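Local coordinates for protein flavin-dependent thymidylate synthase (Thermus thermophilus, PDB 6J61) that probably catalyses the FAD- and NADPH-dependent reductive methylation of dUMP to dTMP, with methylenetetrahydrofolate as methyl donor, working as a homotetramer, at residues V9-G13 with E101-P105. Residues are numbered along the deposited sequence; the frame is centred on the assembly and turned at random.
Sequences VLDKG and EFYEP
Residues 9-13 turn tightly: V9 and G13 pair across the reversal, V9 N donating to G13 O at 3.2 Å and G13 N returning a weak bond to V9 O at 2.9 Å. The turn takes L10 through a positive phi (59/-163) and D11 through helical angles (-70/-46). Facing it, 101-105 runs extended, all five residues having negative phi and psi between 111 and 155°. The nearest CA pair is D11 and Y103, 6.3 Å apart. The p rotamer of D11 (chi1 64°) presents OD2 to the backbone, where E104 N donates to it at 3.1 Å and 172°. K12, m at chi1 with the next two torsions trans and chi4 near 65°, curls inward, so that NZ lies 2.7 Å from both D11 OD2, as a salt bridge, and F102 O, as a hydrogen bond. D11 OD2 and F102 O, both acceptors, are 3.0 Å apart, an approach the ammonium offsets. The turn closes the beta-hairpin of strands 6-9 and 13-21 at the edge of this chain's antiparallel sheet; 101-105 belongs to the irregular connection from strand 87-90 to helix 132-148. Y103 starts away, but chi1 158° (t) and chi2 61° bring its ring to L10 (m, t), whose CD1 makes a CH-pi contact over one face, 4.0 Å from the centroid and 26° off the normal; D11 OD1 sits at the ring edge, 3.4 Å from Y103 CD1. OD1 also hydrogen-bonds to Y165. F102 points away from residues 9-13, onto helix 132-148, and Y103 packs on M158 of a second subunit.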
loop_
_atom_site.group_PDB
_atom_site.type_symbol
_atom_site.label_atom_id
_atom_site.label_comp_id
_atom_site.label_asym_id
_atom_site.label_seq_id
_atom_site.Cartn_x
_atom_site.Cartn_y
_atom_site.Cartn_z
ATOM N N VAL A 9 20.669 11.891 17.749
ATOM C CA VAL A 9 21.137 10.569 17.369
ATOM C C VAL A 9 22.406 10.777 16.576
ATOM O O VAL A 9 22.497 11.693 15.761
ATOM C CB VAL A 9 20.135 9.790 16.488
ATOM C CG1 VAL A 9 20.642 8.355 16.311
ATOM C CG2 VAL A 9 18.741 9.810 17.110
ATOM N N LEU A 10 23.382 9.917 16.817
ATOM C CA LEU A 10 24.671 9.998 16.149
ATOM C C LEU A 10 25.309 11.347 16.431
ATOM O O LEU A 10 24.895 12.060 17.349
ATOM C CB LEU A 10 24.526 9.784 14.644
ATOM C CG LEU A 10 23.902 8.446 14.248
ATOM C CD1 LEU A 10 24.030 8.258 12.735
ATOM C CD2 LEU A 10 24.593 7.314 14.982
ATOM N N ASP A 11 26.307 11.701 15.633
ATOM C CA ASP A 11 27.012 12.949 15.838
ATOM C C ASP A 11 26.194 14.196 15.521
ATOM O O ASP A 11 26.181 15.134 16.308
ATOM C CB ASP A 11 28.327 12.936 15.046
ATOM C CG ASP A 11 28.110 12.873 13.547
ATOM O OD1 ASP A 11 27.088 12.296 13.124
ATOM O OD2 ASP A 11 28.964 13.387 12.790
ATOM N N LYS A 12 25.491 14.209 14.395
ATOM C CA LYS A 12 24.712 15.389 14.036
ATOM C C LYS A 12 23.231 15.161 13.688
ATOM O O LYS A 12 22.559 16.081 13.233
ATOM C CB LYS A 12 25.389 16.101 12.864
ATOM C CG LYS A 12 26.893 16.255 12.997
ATOM C CD LYS A 12 27.478 16.945 11.756
ATOM C CE LYS A 12 29.008 17.090 11.814
ATOM N NZ LYS A 12 29.728 15.787 11.802
ATOM N N GLY A 13 22.718 13.954 13.900
ATOM C CA GLY A 13 21.328 13.696 13.568
ATOM C C GLY A 13 20.332 13.907 14.698
ATOM O O GLY A 13 20.690 14.364 15.776
ATOM N N GLU A 101 27.459 18.477 6.014
ATOM C CA GLU A 101 27.381 17.749 7.263
ATOM C C GLU A 101 27.532 16.265 6.993
ATOM O O GLU A 101 26.793 15.683 6.201
ATOM C CB GLU A 101 26.055 18.044 7.960
ATOM C CG GLU A 101 25.979 19.445 8.539
ATOM C CD GLU A 101 24.603 19.782 9.081
ATOM O OE1 GLU A 101 24.478 20.798 9.789
ATOM O OE2 GLU A 101 23.643 19.038 8.791
ATOM N N PHE A 102 28.513 15.657 7.645
ATOM C CA PHE A 102 28.762 14.244 7.469
ATOM C C PHE A 102 28.760 13.482 8.773
ATOM O O PHE A 102 29.127 14.007 9.821
ATOM C CB PHE A 102 30.100 14.017 6.773
ATOM C CG PHE A 102 30.176 14.613 5.410
ATOM C CD1 PHE A 102 30.423 15.970 5.246
ATOM C CD2 PHE A 102 30.000 13.819 4.285
ATOM C CE1 PHE A 102 30.497 16.530 3.976
ATOM C CE2 PHE A 102 30.071 14.367 3.010
ATOM C CZ PHE A 102 30.323 15.728 2.856
ATOM N N TYR A 103 28.340 12.228 8.689
ATOM C CA TYR A 103 28.304 11.357 9.843
ATOM C C TYR A 103 29.677 10.727 10.068
ATOM O O TYR A 103 30.131 9.897 9.278
ATOM C CB TYR A 103 27.280 10.247 9.639
ATOM C CG TYR A 103 27.545 9.041 10.496
ATOM C CD1 TYR A 103 27.535 9.141 11.891
ATOM C CD2 TYR A 103 27.808 7.800 9.920
ATOM C CE1 TYR A 103 27.776 8.034 12.695
ATOM C CE2 TYR A 103 28.055 6.680 10.714
ATOM C CZ TYR A 103 28.034 6.803 12.102
ATOM O OH TYR A 103 28.240 5.695 12.896
ATOM N N GLU A 104 30.341 11.124 11.146
ATOM C CA GLU A 104 31.638 10.556 11.448
ATOM C C GLU A 104 31.437 9.615 12.630
ATOM O O GLU A 104 31.137 10.039 13.739
ATOM C CB GLU A 104 32.643 11.673 11.750
ATOM C CG GLU A 104 32.866 12.594 10.551
ATOM C CD GLU A 104 34.014 13.584 10.750
ATOM O OE1 GLU A 104 35.139 13.139 11.067
ATOM O OE2 GLU A 104 33.794 14.806 10.573
ATOM N N PRO A 105 31.580 8.310 12.389
ATOM C CA PRO A 105 31.407 7.301 13.430
ATOM C C PRO A 105 32.279 7.514 14.657
ATOM O O PRO A 105 33.326 8.152 14.590
ATOM C CB PRO A 105 31.739 6.004 12.706
ATOM C CG PRO A 105 32.764 6.436 11.712
ATOM C CD PRO A 105 32.171 7.714 11.181
#